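Long-range contacts in NADH:ubiquinone oxidoreductase, Na translocating, C subunit (PDB 3LWX), which is the C subunit of a respiratory membrane complex and carries a domain of the FMN-binding family: residues A[13-17]-A[58-63]; A[20-26]-A[36-41]. The contacts are given in a common frame with arbitrary orientation. Residue numbers count along the deposited sequence, not the author numbering.

Contact 1 of 2, residues A[13-17]-A[58-63]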
loop_
_atom_site.group_PDB
_atom_site.type_symbol
_atom_site.label_atom_id
_atom_site.label_comp_id
_atom_site.label_asym_id
_atom_site.label_seq_id
_atom_site.Cartn_x
_atom_site.Cartn_y
_atom_site.Cartn_z
ATOM N N ASP A 13 14.587 -2.591 -7.170
ATOM C CA ASP A 13 14.184 -3.427 -6.045
ATOM C C ASP A 13 14.373 -2.683 -4.727
ATOM O O ASP A 13 13.524 -2.754 -3.849
ATOM C CB ASP A 13 14.973 -4.728 -6.013
ATOM C CG ASP A 13 14.579 -5.712 -7.105
ATOM O OD1 ASP A 13 13.564 -5.502 -7.808
ATOM O OD2 ASP A 13 15.324 -6.711 -7.225
ATOM N N ASN A 14 15.468 -1.951 -4.585
ATOM C CA ASN A 14 15.666 -1.185 -3.360
ATOM C C ASN A 14 14.631 -0.066 -3.205
ATOM O O ASN A 14 14.188 0.194 -2.098
ATOM C CB ASN A 14 17.116 -0.698 -3.253
ATOM C CG ASN A 14 18.042 -1.817 -2.795
ATOM O OD1 ASN A 14 17.663 -2.621 -1.928
ATOM N ND2 ASN A 14 19.271 -1.839 -3.316
ATOM N N ASP A 15 14.232 0.559 -4.311
ATOM C CA ASP A 15 13.170 1.555 -4.293
ATOM C C ASP A 15 11.870 0.902 -3.802
ATOM O O ASP A 15 11.199 1.440 -2.920
ATOM C CB ASP A 15 13.053 2.174 -5.687
ATOM C CG ASP A 15 12.040 3.300 -5.799
ATOM O OD1 ASP A 15 11.435 3.731 -4.814
ATOM O OD2 ASP A 15 11.883 3.807 -6.939
ATOM N N LYS A 16 11.520 -0.265 -4.344
ATOM C CA LYS A 16 10.327 -0.972 -3.890
ATOM C C LYS A 16 10.434 -1.331 -2.402
ATOM O O LYS A 16 9.454 -1.193 -1.659
ATOM C CB LYS A 16 10.070 -2.195 -4.772
ATOM C CG LYS A 16 8.874 -3.013 -4.347
ATOM C CD LYS A 16 8.471 -4.035 -5.390
ATOM C CE LYS A 16 7.278 -4.877 -4.977
ATOM N NZ LYS A 16 6.722 -5.653 -6.139
ATOM N N ARG A 17 11.599 -1.835 -1.974
ATOM C CA ARG A 17 11.809 -2.129 -0.555
ATOM C C ARG A 17 11.587 -0.894 0.300
ATOM O O ARG A 17 10.943 -0.972 1.345
ATOM C CB ARG A 17 13.219 -2.652 -0.287
ATOM C CG ARG A 17 13.520 -4.014 -0.876
ATOM C CD ARG A 17 14.887 -4.515 -0.434
ATOM N NE ARG A 17 15.193 -5.820 -1.035
ATOM C CZ ARG A 17 15.966 -6.023 -2.108
ATOM N NH1 ARG A 17 16.599 -5.026 -2.715
ATOM N NH2 ARG A 17 16.133 -7.255 -2.571
ATOM N N ALA A 58 6.261 -13.138 -4.275
ATOM C CA ALA A 58 5.446 -11.955 -4.017
ATOM C C ALA A 58 6.174 -10.651 -4.303
ATOM O O ALA A 58 5.602 -9.748 -4.901
ATOM C CB ALA A 58 4.904 -11.989 -2.594
ATOM N N PHE A 59 7.424 -10.545 -3.882
ATOM C CA PHE A 59 8.178 -9.328 -4.102
ATOM C C PHE A 59 8.461 -9.093 -5.588
ATOM O O PHE A 59 8.377 -7.965 -6.069
ATOM C CB PHE A 59 9.488 -9.356 -3.298
ATOM C CG PHE A 59 10.282 -8.092 -3.439
ATOM C CD1 PHE A 59 10.065 -7.024 -2.591
ATOM C CD2 PHE A 59 11.199 -7.942 -4.459
ATOM C CE1 PHE A 59 10.760 -5.838 -2.755
ATOM C CE2 PHE A 59 11.911 -6.751 -4.623
ATOM C CZ PHE A 59 11.694 -5.701 -3.766
ATOM N N ALA A 60 8.815 -10.156 -6.303
ATOM C CA ALA A 60 9.184 -10.025 -7.710
ATOM C C ALA A 60 7.996 -9.788 -8.633
ATOM O O ALA A 60 8.168 -9.317 -9.749
ATOM C CB ALA A 60 9.947 -11.269 -8.164
ATOM N N THR A 61 6.795 -10.122 -8.192
ATOM C CA THR A 61 5.665 -10.061 -9.098
ATOM C C THR A 61 5.081 -8.653 -9.192
ATOM O O THR A 61 4.786 -8.030 -8.179
ATOM C CB THR A 61 4.600 -11.082 -8.682
ATOM O OG1 THR A 61 5.176 -12.399 -8.646
ATOM C CG2 THR A 61 3.470 -11.057 -9.669
ATOM N N ASP A 62 4.906 -8.184 -10.427
ATOM C CA ASP A 62 4.383 -6.871 -10.722
ATOM C C ASP A 62 2.950 -6.812 -10.199
ATOM O O ASP A 62 2.151 -7.689 -10.481
ATOM C CB ASP A 62 4.427 -6.602 -12.207
ATOM C CG ASP A 62 3.865 -5.271 -12.542
ATOM O OD1 ASP A 62 4.611 -4.264 -12.430
ATOM O OD2 ASP A 62 2.676 -5.231 -12.927
ATOM N N VAL A 63 2.638 -5.768 -9.454
ATOM C CA VAL A 63 1.348 -5.672 -8.789
ATOM C C VAL A 63 0.161 -5.581 -9.761
ATOM O O VAL A 63 -0.850 -6.240 -9.560
ATOM C CB VAL A 63 1.372 -4.488 -7.812
ATOM C CG1 VAL A 63 -0.022 -4.203 -7.255
ATOM C CG2 VAL A 63 2.394 -4.750 -6.678
HETATM O O HOH W 1 4.658 -7.328 -5.617
#

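Contact 2 of 2, residues A[20-26]-A[36-41]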
loop_
_atom_site.group_PDB
_atom_site.type_symbol
_atom_site.label_atom_id
_atom_site.label_comp_id
_atom_site.label_asym_id
_atom_site.label_seq_id
_atom_site.Cartn_x
_atom_site.Cartn_y
_atom_site.Cartn_z
ATOM N N ILE A 20 7.764 -0.211 0.603
ATOM C CA ILE A 20 7.176 -1.160 1.532
ATOM C C ILE A 20 7.556 -0.776 2.969
ATOM O O ILE A 20 6.694 -0.755 3.860
ATOM C CB ILE A 20 7.612 -2.590 1.155
ATOM C CG1 ILE A 20 6.939 -2.993 -0.161
ATOM C CG2 ILE A 20 7.254 -3.571 2.271
ATOM C CD1 ILE A 20 7.449 -4.291 -0.761
ATOM N N LEU A 21 8.833 -0.486 3.191
ATOM C CA LEU A 21 9.260 -0.072 4.523
ATOM C C LEU A 21 8.558 1.215 4.988
ATOM O O LEU A 21 8.158 1.315 6.158
ATOM C CB LEU A 21 10.783 0.071 4.573
ATOM C CG LEU A 21 11.542 -1.253 4.550
ATOM C CD1 LEU A 21 13.017 -0.997 4.260
ATOM C CD2 LEU A 21 11.346 -2.028 5.843
ATOM N N ARG A 22 8.392 2.187 4.098
ATOM C CA ARG A 22 7.699 3.419 4.502
ATOM C C ARG A 22 6.276 3.127 4.953
ATOM O O ARG A 22 5.765 3.817 5.834
ATOM C CB ARG A 22 7.705 4.484 3.401
ATOM C CG ARG A 22 9.076 5.103 3.166
ATOM C CD ARG A 22 8.992 6.356 2.320
ATOM N NE ARG A 22 8.530 6.129 0.953
ATOM C CZ ARG A 22 9.300 5.921 -0.107
ATOM N NH1 ARG A 22 10.621 5.839 -0.017
ATOM N NH2 ARG A 22 8.715 5.761 -1.292
ATOM N N SER A 23 5.636 2.112 4.371
ATOM C CA SER A 23 4.272 1.753 4.785
ATOM C C SER A 23 4.203 1.159 6.185
ATOM O O SER A 23 3.109 1.094 6.747
ATOM C CB SER A 23 3.613 0.801 3.789
ATOM O OG SER A 23 3.990 -0.549 3.958
ATOM N N ILE A 24 5.357 0.735 6.738
ATOM C CA ILE A 24 5.456 0.309 8.135
ATOM C C ILE A 24 6.328 1.287 8.934
ATOM O O ILE A 24 6.929 0.924 9.946
ATOM C CB ILE A 24 5.886 -1.171 8.312
ATOM C CG1 ILE A 24 7.236 -1.472 7.632
ATOM C CG2 ILE A 24 4.755 -2.068 7.808
ATOM C CD1 ILE A 24 7.846 -2.815 8.058
ATOM N N ASN A 25 6.385 2.540 8.478
ATOM C CA ASN A 25 6.997 3.627 9.239
ATOM C C ASN A 25 8.493 3.482 9.440
ATOM O O ASN A 25 9.041 3.878 10.475
ATOM C CB ASN A 25 6.243 3.776 10.564
ATOM C CG ASN A 25 4.760 3.923 10.314
ATOM O OD1 ASN A 25 4.368 4.731 9.494
ATOM N ND2 ASN A 25 3.945 3.089 10.948
ATOM N N VAL A 26 9.165 2.985 8.408
ATOM C CA VAL A 26 10.621 2.817 8.404
ATOM C C VAL A 26 11.140 3.553 7.174
ATOM O O VAL A 26 10.757 3.232 6.045
ATOM C CB VAL A 26 11.006 1.334 8.415
ATOM C CG1 VAL A 26 12.508 1.165 8.196
ATOM C CG2 VAL A 26 10.519 0.687 9.711
ATOM N N LYS A 36 17.454 -3.748 6.006
ATOM C CA LYS A 36 16.334 -3.315 6.840
ATOM C C LYS A 36 15.082 -4.145 6.517
ATOM O O LYS A 36 14.348 -4.575 7.413
ATOM C CB LYS A 36 16.090 -1.799 6.687
ATOM C CG LYS A 36 17.197 -0.852 7.256
ATOM C CD LYS A 36 17.190 -0.720 8.782
ATOM C CE LYS A 36 18.380 0.111 9.257
ATOM N NZ LYS A 36 18.404 1.478 8.706
ATOM N N TYR A 37 14.834 -4.359 5.226
ATOM C CA TYR A 37 13.700 -5.162 4.783
ATOM C C TYR A 37 13.803 -6.573 5.344
ATOM O O TYR A 37 12.850 -7.113 5.876
ATOM C CB TYR A 37 13.648 -5.173 3.260
ATOM C CG TYR A 37 12.523 -5.948 2.611
ATOM C CD1 TYR A 37 12.595 -7.326 2.444
ATOM C CD2 TYR A 37 11.413 -5.295 2.096
ATOM C CE1 TYR A 37 11.599 -8.034 1.814
ATOM C CE2 TYR A 37 10.398 -5.999 1.457
ATOM C CZ TYR A 37 10.485 -7.374 1.326
ATOM O OH TYR A 37 9.486 -8.090 0.687
ATOM N N ASN A 38 14.999 -7.152 5.269
ATOM C CA ASN A 38 15.181 -8.507 5.772
ATOM C C ASN A 38 15.087 -8.610 7.295
ATOM O O ASN A 38 14.752 -9.679 7.798
ATOM C CB ASN A 38 16.468 -9.106 5.213
ATOM C CG ASN A 38 16.387 -9.368 3.701
ATOM O OD1 ASN A 38 15.302 -9.491 3.121
ATOM N ND2 ASN A 38 17.548 -9.472 3.065
ATOM N N GLU A 39 15.393 -7.523 8.011
ATOM C CA GLU A 39 15.214 -7.454 9.479
ATOM C C GLU A 39 13.731 -7.473 9.899
ATOM O O GLU A 39 13.422 -7.842 11.030
ATOM C CB GLU A 39 15.856 -6.183 10.058
ATOM C CG GLU A 39 17.399 -6.188 10.126
ATOM C CD GLU A 39 18.025 -4.837 10.465
ATOM O OE1 GLU A 39 17.289 -3.858 10.693
ATOM O OE2 GLU A 39 19.270 -4.750 10.470
ATOM N N LEU A 40 12.833 -7.023 9.011
ATOM C CA LEU A 40 11.420 -6.859 9.342
ATOM C C LEU A 40 10.450 -7.761 8.601
ATOM O O LEU A 40 9.494 -8.215 9.195
ATOM C CB LEU A 40 11.046 -5.384 9.083
ATOM C CG LEU A 40 11.666 -4.386 10.052
ATOM C CD1 LEU A 40 11.633 -2.958 9.510
ATOM C CD2 LEU A 40 10.940 -4.502 11.388
ATOM N N ILE A 41 10.642 -7.943 7.302
ATOM C CA ILE A 41 9.706 -8.679 6.443
ATOM C C ILE A 41 10.139 -10.102 6.449
ATOM O O ILE A 41 11.200 -10.432 5.915
ATOM C CB ILE A 41 9.671 -8.169 4.987
ATOM C CG1 ILE A 41 9.509 -6.649 4.890
ATOM C CG2 ILE A 41 8.628 -8.986 4.203
ATOM C CD1 ILE A 41 8.366 -6.136 5.577
#

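Contact 1 of 2, residues A[13-17]-A[58-63]
A loop wraps against the flank of a long helix: residues 58-63, which run from the loop after strand 53-54 into helix 63-68 in this FMN-binding-family chain, meet one face of helix 4-23 through Lys16 and Phe59. Ala58, buried with its small methyl against Pro73, offers its carbonyl to a water that donates 2.7 Å bonds to Ala58 O and Thr61 O and accepts one, also at 2.7 Å, from Lys16 NZ. Phe59 does most of the packing. Its ring reaches the helix, with CZ 3.5 Å from Asp13 O near the ring plane, CE1 3.8 Å from Arg17 CG, and one face under Lys16 CD, a CH-pi contact of 4.2 Å from that carbon to the ring centroid. Lysine suits this place because its long aliphatic chain, fully extended, can cross an aromatic face before its ammonium reaches polar atoms. Past Ala60, whose methyl points away, Thr61 turns its hydroxyl to Asp57 O. Asp62 N-caps helix 63-68, its carboxylate accepting from Lys65 N; the CA-to-CB bond of Val63 points toward helix 4-23, and its side chain packs on Ala88 and His90. The sole direct hydrogen bond across the pair runs from Lys16 NZ to Phe59 O, at 2.8 Å.

Contact 2 of 2, residues A[20-26]-A[36-41]
Leu21 is the central bump on the side of residues 20-26. Its CD1 methyl nestles against the start of residues 36-41, 4.0 Å from Lys36 CB and 3.9 Å from Tyr37 N, while its CD2 lies 3.8 Å from Leu40 CD1. That same Leu40 methyl projects the other way into a hollow lined by Leu21, Ile24 and Val26, with Ile24 CD1 at 4.1 Å and Val26 CG2 at 3.8 Å from Leu40 CD1. The hollow exists because helix 4-23 ends in a Schellman motif: Asn25, as the C-prime residue, takes positive phi, which asparagine tolerates well, and Val26 N bonds back to Leu21 O at 3.0 Å, so the chain folds over and Val26 comes round beside Leu21. Deeper in, Ile41 CD1 fits between two isoleucines, 4.2 Å from Ile24 CD1 and 4.3 Å from Ile20 CG2; all three also pack on Ile86 of the antiparallel sheet, where branched aliphatic chains fill space well. No hydrogen bond crosses this apolar seam. Lys36 lends it only the root of its side chain, the long aliphatic part leading the amine away. Tyr37 brings its CE2 to 4.1 Å from Ile20 CG2, and its ring touches Phe75 as well.

In the fold
From the N terminus the chain runs up helix 4-23, which serves both contacts: residues 13-17 enter contact 1, and residues 20-26, the helix's last turn and the residues ending it, enter contact 2. The connection after residue 23 doubles back, helix 30-40 then runs alongside in roughly the same direction, and contact 2 closes a short loop of nine intervening residues. The chain then passes through strands 41-48 and 53-54 before residues 58-63 return to the same helix, so contact 1 closes a wider loop with contact 2 nested inside it. They touch, Phe59 CD1 lying 3.5 Å from Tyr37 OH. Together they join helix 4-23 to helix 30-40, strand 41-48 and the loop before helix 63-68.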